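Local structure of ectoine dioxygenase (Sphingopyxis alaskensis, 4MHR) at residues A[28-32]-A[48-52]; A[68-73]-A[109-113]; A[149-155]-A[249-255]; A[159-165]-A[276-282]. The protein catalyses the iron(II)- and 2-oxoglutarate-dependent hydroxylation of L-ectoine to (4S,5S)-5-hydroxyectoine, a compatible solute that helps cells survive osmotic stress. One frame throughout, in Å; residues are numbered along the deposited sequence.

Contact 1. Residues A[28-32]-A[48-52]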
# COMPACT_ATOMS: atom_id res chain seq x y z
N ASP A 28 -1.41 -18.67 -1.88
CA ASP A 28 -1.23 -17.98 -3.18
C ASP A 28 0.27 -17.74 -3.42
O ASP A 28 1.00 -17.58 -2.48
CB ASP A 28 -1.89 -16.60 -3.11
CG ASP A 28 -3.40 -16.68 -3.18
OD1 ASP A 28 -3.90 -17.10 -4.25
OD2 ASP A 28 -4.06 -16.31 -2.17
N PRO A 29 0.71 -17.68 -4.69
CA PRO A 29 2.06 -17.17 -4.89
C PRO A 29 2.29 -15.74 -4.33
O PRO A 29 1.34 -14.99 -4.08
CB PRO A 29 2.22 -17.17 -6.40
CG PRO A 29 1.18 -18.04 -6.92
CD PRO A 29 0.02 -17.94 -5.94
N VAL A 30 3.55 -15.39 -4.13
CA VAL A 30 3.96 -14.00 -3.87
C VAL A 30 4.25 -13.28 -5.21
O VAL A 30 3.74 -12.21 -5.47
CB VAL A 30 5.09 -13.90 -2.84
CG1 VAL A 30 5.38 -12.47 -2.42
CG2 VAL A 30 4.78 -14.68 -1.55
N VAL A 31 5.14 -13.85 -6.01
CA VAL A 31 5.47 -13.33 -7.33
C VAL A 31 4.65 -14.26 -8.28
O VAL A 31 4.82 -15.48 -8.32
CB VAL A 31 6.95 -13.43 -7.63
CG1 VAL A 31 7.25 -13.12 -9.09
CG2 VAL A 31 7.72 -12.54 -6.69
N HIS A 32 3.77 -13.66 -9.05
CA HIS A 32 2.82 -14.42 -9.86
C HIS A 32 3.25 -14.62 -11.34
O HIS A 32 2.41 -14.95 -12.23
CB HIS A 32 1.50 -13.71 -9.81
CG HIS A 32 0.76 -13.79 -8.50
ND1 HIS A 32 1.06 -12.99 -7.41
CD2 HIS A 32 -0.27 -14.57 -8.12
CE1 HIS A 32 0.19 -13.25 -6.43
NE2 HIS A 32 -0.63 -14.21 -6.85
N ALA A 48 13.87 -11.25 -3.81
CA ALA A 48 13.71 -10.45 -2.60
C ALA A 48 12.22 -10.13 -2.26
O ALA A 48 11.82 -10.21 -1.08
CB ALA A 48 14.49 -9.17 -2.71
N PHE A 49 11.42 -9.75 -3.27
CA PHE A 49 9.99 -9.48 -3.08
C PHE A 49 9.28 -10.74 -2.59
O PHE A 49 8.50 -10.72 -1.62
CB PHE A 49 9.26 -8.99 -4.36
CG PHE A 49 7.84 -8.51 -4.08
CD1 PHE A 49 6.73 -9.31 -4.39
CD2 PHE A 49 7.62 -7.27 -3.44
CE1 PHE A 49 5.44 -8.86 -4.08
CE2 PHE A 49 6.34 -6.83 -3.15
CZ PHE A 49 5.25 -7.62 -3.48
N ASP A 50 9.60 -11.86 -3.22
CA ASP A 50 9.04 -13.15 -2.84
C ASP A 50 9.41 -13.53 -1.40
O ASP A 50 8.56 -13.89 -0.66
CB ASP A 50 9.52 -14.24 -3.81
CG ASP A 50 8.73 -15.48 -3.70
OD1 ASP A 50 7.77 -15.69 -4.49
OD2 ASP A 50 9.06 -16.21 -2.78
N ARG A 51 10.67 -13.37 -1.01
CA ARG A 51 11.13 -13.85 0.29
C ARG A 51 10.74 -12.83 1.40
O ARG A 51 10.23 -13.18 2.48
CB ARG A 51 12.65 -14.07 0.22
CG ARG A 51 13.41 -14.25 1.52
CD ARG A 51 14.97 -14.26 1.28
NE ARG A 51 15.56 -12.97 0.83
CZ ARG A 51 16.10 -12.71 -0.40
NH1 ARG A 51 16.18 -13.62 -1.38
NH2 ARG A 51 16.56 -11.51 -0.67
N ASP A 52 10.99 -11.56 1.11
CA ASP A 52 10.71 -10.52 2.11
C ASP A 52 9.34 -9.92 2.11
O ASP A 52 8.96 -9.37 3.15
CB ASP A 52 11.70 -9.39 2.05
CG ASP A 52 13.15 -9.86 2.35
OD1 ASP A 52 13.35 -10.94 2.91
OD2 ASP A 52 14.06 -9.13 1.98
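The D50 carboxylate meets the 28-32 loop with one oxygen while the other serves a charge: OD1 lies 3.6 Å from V30 CB, and OD2 forms a salt bridge with R194. The bond to R194 probably fixes the rotation of the carboxylate, so that OD1 stays turned to the V30-V31 backbone. The backbone O of D50 is taken by H193 NE2, which ties this helical turn to the same loop as R194. V30 also packs through its two methyls: CG1 is 3.7 Å from F49 O, and CG2 sits close to D50 O. Here the last turn of helix 43-52 receives an irregular chain, so the contact joins the loop after strand 23-25 to helix 43-52 of this PhyH-family, cupin-clan protein. With CG of F49 anti to the backbone N (chi1 -171°), the phenyl ring swings over to the two valines. V31 CG2 comes to the ring edge near its plane, 4.1 Å from F49 CD1, and V30 CG1 approaches obliquely, 4.0 Å from the same atom. V31 CG2 also lies 3.8 Å from D50 CB. Beyond the segments, F125 and L126 of helix 117-127 touch V31.

Contact 2. Residues A[68-73]-A[109-113]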
# COMPACT_ATOMS: atom_id res chain seq x y z
N PHE A 68 7.71 18.03 -9.14
CA PHE A 68 6.38 18.15 -9.69
C PHE A 68 5.32 17.36 -8.95
O PHE A 68 4.19 17.83 -8.77
CB PHE A 68 6.43 17.62 -11.12
CG PHE A 68 5.11 17.61 -11.85
CD1 PHE A 68 4.49 18.81 -12.21
CD2 PHE A 68 4.59 16.43 -12.36
CE1 PHE A 68 3.32 18.82 -12.97
CE2 PHE A 68 3.42 16.43 -13.14
CZ PHE A 68 2.78 17.63 -13.43
N LEU A 69 5.65 16.12 -8.56
CA LEU A 69 4.72 15.36 -7.70
C LEU A 69 4.55 16.05 -6.35
O LEU A 69 3.46 16.08 -5.81
CB LEU A 69 5.23 13.93 -7.47
CG LEU A 69 5.36 13.01 -8.72
CD1 LEU A 69 6.03 11.72 -8.27
CD2 LEU A 69 3.97 12.75 -9.29
N GLN A 70 5.64 16.57 -5.77
CA GLN A 70 5.53 17.29 -4.48
C GLN A 70 4.56 18.51 -4.55
O GLN A 70 3.70 18.69 -3.70
CB GLN A 70 6.88 17.72 -3.98
CG GLN A 70 7.75 16.55 -3.54
CD GLN A 70 9.14 16.97 -3.18
OE1 GLN A 70 9.79 17.66 -3.95
NE2 GLN A 70 9.62 16.52 -2.05
N LYS A 71 4.71 19.30 -5.60
CA LYS A 71 3.85 20.49 -5.87
C LYS A 71 2.41 20.10 -6.05
O LYS A 71 1.54 20.65 -5.35
CB LYS A 71 4.35 21.23 -7.13
CG LYS A 71 3.68 22.60 -7.38
CD LYS A 71 3.12 22.75 -8.82
CE LYS A 71 2.00 21.72 -9.10
NZ LYS A 71 1.29 21.84 -10.40
N ALA A 72 2.13 19.08 -6.89
CA ALA A 72 0.78 18.60 -7.03
C ALA A 72 0.20 18.15 -5.71
O ALA A 72 -0.95 18.51 -5.38
CB ALA A 72 0.62 17.50 -8.07
N ALA A 73 0.96 17.37 -4.92
CA ALA A 73 0.42 16.87 -3.67
C ALA A 73 0.16 18.06 -2.74
O ALA A 73 -0.83 18.07 -2.04
CB ALA A 73 1.36 15.88 -2.96
N VAL A 109 -2.50 14.37 -12.29
CA VAL A 109 -1.11 14.01 -12.00
C VAL A 109 -1.01 12.61 -11.33
O VAL A 109 -0.19 11.79 -11.73
CB VAL A 109 -0.49 15.05 -11.07
CG1 VAL A 109 0.90 14.65 -10.60
CG2 VAL A 109 -0.43 16.44 -11.74
N MET A 110 -1.84 12.38 -10.29
CA MET A 110 -1.85 11.09 -9.57
C MET A 110 -2.41 9.96 -10.40
O MET A 110 -1.92 8.83 -10.30
CB MET A 110 -2.55 11.17 -8.23
CG MET A 110 -1.96 12.23 -7.33
SD MET A 110 -0.17 12.08 -7.02
CE MET A 110 0.22 13.58 -6.15
N ALA A 111 -3.36 10.25 -11.31
CA ALA A 111 -3.77 9.24 -12.32
C ALA A 111 -2.60 8.85 -13.21
O ALA A 111 -2.37 7.66 -13.50
CB ALA A 111 -4.93 9.73 -13.20
N ARG A 112 -1.85 9.86 -13.65
CA ARG A 112 -0.72 9.64 -14.52
C ARG A 112 0.43 8.92 -13.78
O ARG A 112 1.10 8.10 -14.37
CB ARG A 112 -0.23 10.98 -15.07
CG ARG A 112 0.92 10.93 -16.07
CD ARG A 112 0.73 9.93 -17.23
NE ARG A 112 1.98 9.92 -18.01
CZ ARG A 112 3.09 9.25 -17.68
NH1 ARG A 112 3.13 8.47 -16.57
NH2 ARG A 112 4.16 9.33 -18.45
N LEU A 113 0.69 9.30 -12.52
CA LEU A 113 1.64 8.53 -11.68
C LEU A 113 1.22 7.04 -11.63
O LEU A 113 2.02 6.16 -11.93
CB LEU A 113 1.77 9.15 -10.30
CG LEU A 113 2.63 8.40 -9.28
CD1 LEU A 113 4.07 8.41 -9.71
CD2 LEU A 113 2.49 9.06 -7.95
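V109 is the chief bump of this helix pair, pushing its forked end into a hollow walled by F68, L69 and A72. Its CG1 lies 3.8 Å from A72 CB and equally close to L69 CD2, while CG2 reaches F68 CZ, also at 3.8 Å. The F68 ring meets this methyl obliquely, its side chain coming from the opposite direction to that of V109. A72, being only a methyl, forms the floor of the hollow and lets the valine close in: A72 CA and V109 CA are 7.0 Å apart. An alanine in place of V109 would lack both branches and would probably open a gap between the F68 ring and L69 CD2. Beside it M110, bent at chi2 (-56°), folds its chain back so that CE rests 4.1 Å from A73 CB and near the backbone of L69 and A73. Farther along, L113 CD1 meets L69 CD1 at 4.1 Å, the two leucines crossing at about a right angle. The segment axes approach to 11.0 Å and run at 137°. Such interdigitation of apolar side chains is ordinary helix-helix packing, here joining helices 63-78 and 108-115, consistent with the helices that flank the double-stranded beta-helix of cupin-type dioxygenases.

Contact 3. Residues A[149-155]-A[249-255]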
# COMPACT_ATOMS: atom_id res chain seq x y z
N PHE A 149 0.34 4.21 13.50
CA PHE A 149 -0.57 3.33 12.77
C PHE A 149 -0.27 1.94 13.19
O PHE A 149 0.84 1.38 12.91
CB PHE A 149 -0.45 3.64 11.26
CG PHE A 149 -1.00 4.99 10.95
CD1 PHE A 149 -2.37 5.27 11.23
CD2 PHE A 149 -0.17 6.06 10.58
CE1 PHE A 149 -2.89 6.56 11.08
CE2 PHE A 149 -0.70 7.35 10.40
CZ PHE A 149 -2.06 7.59 10.65
N TYR A 150 -1.21 1.34 13.89
CA TYR A 150 -0.89 0.08 14.56
C TYR A 150 -0.81 -1.05 13.47
O TYR A 150 -1.39 -0.92 12.43
CB TYR A 150 -1.93 -0.27 15.59
CG TYR A 150 -1.52 -1.35 16.52
CD1 TYR A 150 -0.56 -1.12 17.53
CD2 TYR A 150 -2.08 -2.64 16.42
CE1 TYR A 150 -0.23 -2.15 18.41
CE2 TYR A 150 -1.69 -3.66 17.26
CZ TYR A 150 -0.79 -3.40 18.29
OH TYR A 150 -0.46 -4.45 19.14
N TRP A 151 -0.07 -2.09 13.78
CA TRP A 151 0.14 -3.27 12.94
C TRP A 151 -1.14 -3.80 12.31
O TRP A 151 -2.13 -4.04 13.02
CB TRP A 151 0.74 -4.38 13.78
CG TRP A 151 2.05 -4.05 14.40
CD1 TRP A 151 2.29 -3.83 15.71
CD2 TRP A 151 3.32 -3.91 13.73
NE1 TRP A 151 3.61 -3.53 15.93
CE2 TRP A 151 4.29 -3.62 14.74
CE3 TRP A 151 3.76 -4.06 12.39
CZ2 TRP A 151 5.67 -3.40 14.44
CZ3 TRP A 151 5.14 -3.85 12.09
CH2 TRP A 151 6.08 -3.53 13.13
N HIS A 152 -1.07 -4.03 11.00
CA HIS A 152 -2.12 -4.75 10.30
C HIS A 152 -1.56 -5.28 8.97
O HIS A 152 -0.47 -4.85 8.46
CB HIS A 152 -3.33 -3.81 10.02
CG HIS A 152 -2.95 -2.60 9.21
ND1 HIS A 152 -2.08 -1.64 9.69
CD2 HIS A 152 -3.21 -2.26 7.92
CE1 HIS A 152 -1.86 -0.72 8.75
NE2 HIS A 152 -2.54 -1.08 7.67
N SER A 153 -2.31 -6.24 8.46
CA SER A 153 -2.20 -6.75 7.11
C SER A 153 -3.35 -6.13 6.32
O SER A 153 -4.48 -6.37 6.62
CB SER A 153 -2.39 -8.25 7.10
OG SER A 153 -2.69 -8.67 5.71
N ASP A 154 -3.07 -5.37 5.31
CA ASP A 154 -4.14 -4.86 4.46
C ASP A 154 -5.03 -5.95 3.92
O ASP A 154 -6.25 -5.76 3.82
CB ASP A 154 -3.54 -4.13 3.26
CG ASP A 154 -2.79 -2.84 3.65
OD1 ASP A 154 -3.18 -2.19 4.64
OD2 ASP A 154 -1.84 -2.48 2.93
N PHE A 155 -4.44 -7.12 3.61
CA PHE A 155 -5.23 -8.14 2.95
C PHE A 155 -6.33 -8.64 3.85
O PHE A 155 -7.42 -8.99 3.40
CB PHE A 155 -4.36 -9.26 2.43
CG PHE A 155 -5.18 -10.43 1.92
CD1 PHE A 155 -5.80 -10.34 0.67
CD2 PHE A 155 -5.37 -11.58 2.72
CE1 PHE A 155 -6.58 -11.38 0.20
CE2 PHE A 155 -6.16 -12.63 2.25
CZ PHE A 155 -6.78 -12.50 0.99
N CYS A 249 0.26 -7.35 -0.41
CA CYS A 249 -0.97 -7.11 0.31
C CYS A 249 -1.09 -7.68 1.72
O CYS A 249 -1.73 -7.06 2.57
CB CYS A 249 -2.17 -7.61 -0.51
SG CYS A 249 -2.22 -9.38 -0.77
N ASN A 250 -0.41 -8.80 1.99
CA ASN A 250 -0.52 -9.44 3.26
C ASN A 250 0.68 -9.20 4.21
O ASN A 250 0.81 -9.89 5.21
CB ASN A 250 -0.75 -10.93 3.06
CG ASN A 250 -1.10 -11.64 4.38
OD1 ASN A 250 -2.00 -11.24 5.13
ND2 ASN A 250 -0.38 -12.68 4.66
N LEU A 251 1.59 -8.30 3.85
CA LEU A 251 2.71 -8.05 4.72
C LEU A 251 2.30 -7.24 5.98
O LEU A 251 1.55 -6.24 5.93
CB LEU A 251 3.76 -7.23 3.99
CG LEU A 251 5.12 -7.02 4.70
CD1 LEU A 251 5.82 -8.36 4.91
CD2 LEU A 251 5.93 -6.02 3.94
N MET A 252 2.77 -7.69 7.11
CA MET A 252 2.39 -7.07 8.44
C MET A 252 3.19 -5.81 8.62
O MET A 252 4.43 -5.83 8.57
CB MET A 252 2.69 -8.02 9.61
CG MET A 252 2.05 -7.63 10.97
SD MET A 252 0.24 -7.43 10.91
CE MET A 252 -0.23 -9.11 10.79
N HIS A 253 2.50 -4.68 8.77
CA HIS A 253 3.19 -3.43 8.81
C HIS A 253 2.48 -2.39 9.68
O HIS A 253 1.26 -2.50 10.05
CB HIS A 253 3.38 -2.88 7.36
CG HIS A 253 2.11 -2.42 6.74
ND1 HIS A 253 1.17 -3.29 6.25
CD2 HIS A 253 1.56 -1.19 6.64
CE1 HIS A 253 0.14 -2.62 5.77
NE2 HIS A 253 0.34 -1.34 6.01
N GLY A 254 3.21 -1.34 9.95
CA GLY A 254 2.68 -0.24 10.84
C GLY A 254 3.71 0.86 11.02
O GLY A 254 4.75 0.79 10.38
N SER A 255 3.39 1.91 11.80
CA SER A 255 4.39 2.96 12.08
C SER A 255 4.22 3.52 13.45
O SER A 255 3.07 3.49 14.03
CB SER A 255 4.35 4.09 11.03
OG SER A 255 3.05 4.61 10.96
O HOH W 1 -2.14 0.20 5.09
O HOH W 2 -0.41 -5.27 4.17
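H152, D154 and H253, the facial triad of two histidines and one carboxylate for iron(II), converge where the two segments meet. In this iron-free form a water joins them: it donates to D154 OD1 at 2.6 Å and bonds H152 NE2 (2.9 Å) and H253 NE2 (3.1 Å), in the plane of both imidazoles. The two rings meet obliquely, planes 55° apart. Each ring is held from behind by its ND1, H152 donating to Y150 O and H253 to L251 O at 3.0 Å; the latter bond is nearly straight (169°). With CG set between backbone N and carbonyl carbon (chi1 58° in H152), both histidines turn their NE2 atoms to the shared water.

Backbone bonds pair F149 with S255 and H152 with H253 in antiparallel, hydrogen-bonded fashion, and the register slips by one between them in a beta bulge. G254 sits in the bulge, where a CB would collide with F149 O.

Beyond the strands, S153 OG donates to N250 OD1 at 2.7 Å and, as N-cap, accepts a weak bond from F155 N. A second water bonds D154 N, C249 O and L251 O.

Among the apolar contacts W151 CE3 lies 4.2 Å from M252 CG; the C249 sulfur meets the F155 ring in an oblique sulfur-aromatic contact.

Strand 253-255 runs between 149-152 and 187-188 in a small antiparallel sheet; L225 of helix 222-232 touches W151 and M252, and helix 154-162 starts directly after S153.

Contact 4. Residues A[159-165]-A[276-282]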
# COMPACT_ATOMS: atom_id res chain seq x y z
N HIS A 159 -9.98 -8.64 2.31
CA HIS A 159 -10.67 -9.88 2.16
C HIS A 159 -12.00 -9.86 2.98
O HIS A 159 -13.09 -10.01 2.42
CB HIS A 159 -9.77 -10.98 2.66
CG HIS A 159 -10.38 -12.34 2.59
ND1 HIS A 159 -10.59 -13.01 1.40
CD2 HIS A 159 -10.87 -13.14 3.56
CE1 HIS A 159 -11.14 -14.18 1.66
NE2 HIS A 159 -11.30 -14.29 2.97
N VAL A 160 -11.88 -9.64 4.29
CA VAL A 160 -13.03 -9.71 5.21
C VAL A 160 -14.04 -8.63 4.88
O VAL A 160 -15.25 -8.91 4.77
CB VAL A 160 -12.65 -9.60 6.69
CG1 VAL A 160 -13.91 -9.44 7.58
CG2 VAL A 160 -11.90 -10.84 7.09
N GLU A 161 -13.57 -7.40 4.65
CA GLU A 161 -14.48 -6.29 4.39
C GLU A 161 -14.78 -5.95 2.94
O GLU A 161 -15.85 -5.45 2.66
CB GLU A 161 -14.03 -5.03 5.15
CG GLU A 161 -13.75 -5.29 6.64
CD GLU A 161 -13.41 -4.03 7.44
OE1 GLU A 161 -13.79 -2.94 7.02
OE2 GLU A 161 -12.76 -4.14 8.50
N ASP A 162 -13.89 -6.21 1.99
CA ASP A 162 -14.15 -5.78 0.65
C ASP A 162 -14.45 -6.96 -0.30
O ASP A 162 -14.86 -6.75 -1.45
CB ASP A 162 -13.00 -4.95 0.05
CG ASP A 162 -12.68 -3.73 0.82
OD1 ASP A 162 -13.64 -3.03 1.26
OD2 ASP A 162 -11.43 -3.42 1.00
N GLY A 163 -14.24 -8.17 0.19
CA GLY A 163 -14.43 -9.40 -0.61
C GLY A 163 -13.28 -9.78 -1.53
O GLY A 163 -13.50 -10.54 -2.49
N MET A 164 -12.05 -9.31 -1.23
CA MET A 164 -10.92 -9.64 -2.13
C MET A 164 -10.60 -11.05 -1.84
O MET A 164 -10.23 -11.35 -0.72
CB MET A 164 -9.70 -8.68 -1.96
CG MET A 164 -8.49 -9.07 -2.71
SD MET A 164 -7.04 -8.04 -2.39
CE MET A 164 -7.51 -6.42 -2.94
N PRO A 165 -10.69 -11.93 -2.86
CA PRO A 165 -10.58 -13.37 -2.55
C PRO A 165 -9.21 -13.89 -2.27
O PRO A 165 -9.07 -14.74 -1.39
CB PRO A 165 -11.13 -14.09 -3.80
CG PRO A 165 -11.15 -13.08 -4.88
CD PRO A 165 -11.05 -11.69 -4.27
N ASN A 276 -8.47 -10.94 -9.82
CA ASN A 276 -8.75 -11.04 -8.37
C ASN A 276 -9.82 -10.05 -7.93
O ASN A 276 -9.73 -9.44 -6.87
CB ASN A 276 -7.44 -10.73 -7.66
CG ASN A 276 -7.47 -11.08 -6.19
OD1 ASN A 276 -8.07 -12.06 -5.78
ND2 ASN A 276 -6.78 -10.28 -5.37
N ARG A 277 -10.79 -9.78 -8.80
CA ARG A 277 -11.75 -8.69 -8.59
C ARG A 277 -12.64 -9.05 -7.40
O ARG A 277 -12.82 -10.18 -7.07
CB ARG A 277 -12.58 -8.39 -9.86
CG ARG A 277 -13.85 -9.22 -9.95
CD ARG A 277 -14.39 -9.40 -11.38
NE ARG A 277 -15.83 -9.16 -11.46
CZ ARG A 277 -16.77 -9.83 -10.77
NH1 ARG A 277 -16.45 -10.81 -9.93
NH2 ARG A 277 -18.05 -9.50 -10.92
N LEU A 278 -13.18 -8.04 -6.75
CA LEU A 278 -13.81 -8.22 -5.47
C LEU A 278 -15.12 -9.06 -5.59
O LEU A 278 -15.86 -8.95 -6.57
CB LEU A 278 -14.11 -6.85 -4.91
CG LEU A 278 -13.15 -6.15 -3.97
CD1 LEU A 278 -11.70 -6.56 -4.11
CD2 LEU A 278 -13.39 -4.66 -4.06
N GLU A 279 -15.36 -9.90 -4.59
CA GLU A 279 -16.67 -10.56 -4.39
C GLU A 279 -17.45 -9.91 -3.24
O GLU A 279 -17.08 -8.81 -2.77
CB GLU A 279 -16.40 -12.01 -4.02
CG GLU A 279 -15.15 -12.51 -4.68
CD GLU A 279 -15.31 -13.86 -5.28
OE1 GLU A 279 -15.18 -14.85 -4.54
OE2 GLU A 279 -15.54 -13.90 -6.51
N LYS A 280 -18.53 -10.56 -2.80
CA LYS A 280 -19.19 -10.21 -1.53
C LYS A 280 -18.12 -10.28 -0.41
O LYS A 280 -17.28 -11.17 -0.44
CB LYS A 280 -20.34 -11.18 -1.15
CG LYS A 280 -21.21 -11.72 -2.30
CD LYS A 280 -21.94 -10.62 -3.05
CE LYS A 280 -23.36 -11.07 -3.38
NZ LYS A 280 -24.22 -11.04 -2.17
N PRO A 281 -18.14 -9.34 0.55
CA PRO A 281 -17.24 -9.40 1.76
C PRO A 281 -17.22 -10.78 2.47
O PRO A 281 -18.31 -11.38 2.67
CB PRO A 281 -17.85 -8.35 2.70
CG PRO A 281 -18.82 -7.53 1.87
CD PRO A 281 -18.82 -8.03 0.44
N PHE A 282 -16.04 -11.29 2.88
CA PHE A 282 -15.99 -12.56 3.61
C PHE A 282 -16.23 -12.34 5.16
O PHE A 282 -15.40 -12.71 6.01
CB PHE A 282 -14.68 -13.33 3.29
CG PHE A 282 -14.53 -13.76 1.81
CD1 PHE A 282 -14.81 -15.08 1.40
CD2 PHE A 282 -14.05 -12.87 0.84
CE1 PHE A 282 -14.63 -15.48 0.06
CE2 PHE A 282 -13.86 -13.27 -0.49
CZ PHE A 282 -14.15 -14.57 -0.89
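H159 and F282 face each other in an offset stack, centroids 4.1 Å apart and planes only 11° from parallel, while both imidazole nitrogens have partners. ND1 donates to M164 O at 2.7 Å, close to the ring plane, and NE2 is bonded to D11 OD2. The backbone O of H159 accepts F282 N (3.2 Å) in a nearly straight bond of 169°, together with a weak one from G163 N. An alanine in place of H159 would remove both the stacking face and the ND1 donor, and would probably set the F282 ring free to turn and cost M164 O this partner.

The second backbone bond across the contact runs from E279 N to G163 O (2.9 Å); the donor stands above the carbonyl plane, 47° out of it. G163, the first residue to leave the helical conformation and of positive phi, presses its CA to 3.4 Å from K280 O, where a side chain would collide with E279 O and K280 O. The charged ends turn elsewhere, D162 to R288 and E161 to R16, and N276 ND2 is shared by N272 OD1 and R166 O.

Apolar contacts fill in, with L278 CD1 3.6 Å from M164 CB. The loop after strand 264-273 thus covers the C-terminal end of helix 154-162, and H134 of strand 131-141 touches D162, M164 and L278.

Overall arrangement
Contacts 2 and 3 are the buried ones, yet their chemistry is unlike: contact 2 is apolar packing between two helices, contact 3 a polar network of strands, waters and metal ligands near the centre of the chain; the centres of contacts 2 and 3 are about 25 Å apart. Contacts 1 and 4 are partly buried, and in each an irregular loop lies along the closing turn of a helix; contact 1 does so with valine methyls, contact 4 with two backbone bonds and an aromatic stack. Contacts 3 and 4 share helix 154-162, and F155 of the former packs on M164 and P165 of the latter. Contact 1 touches contact 3 through D52 and L251, whereas contact 2 stands apart from all three.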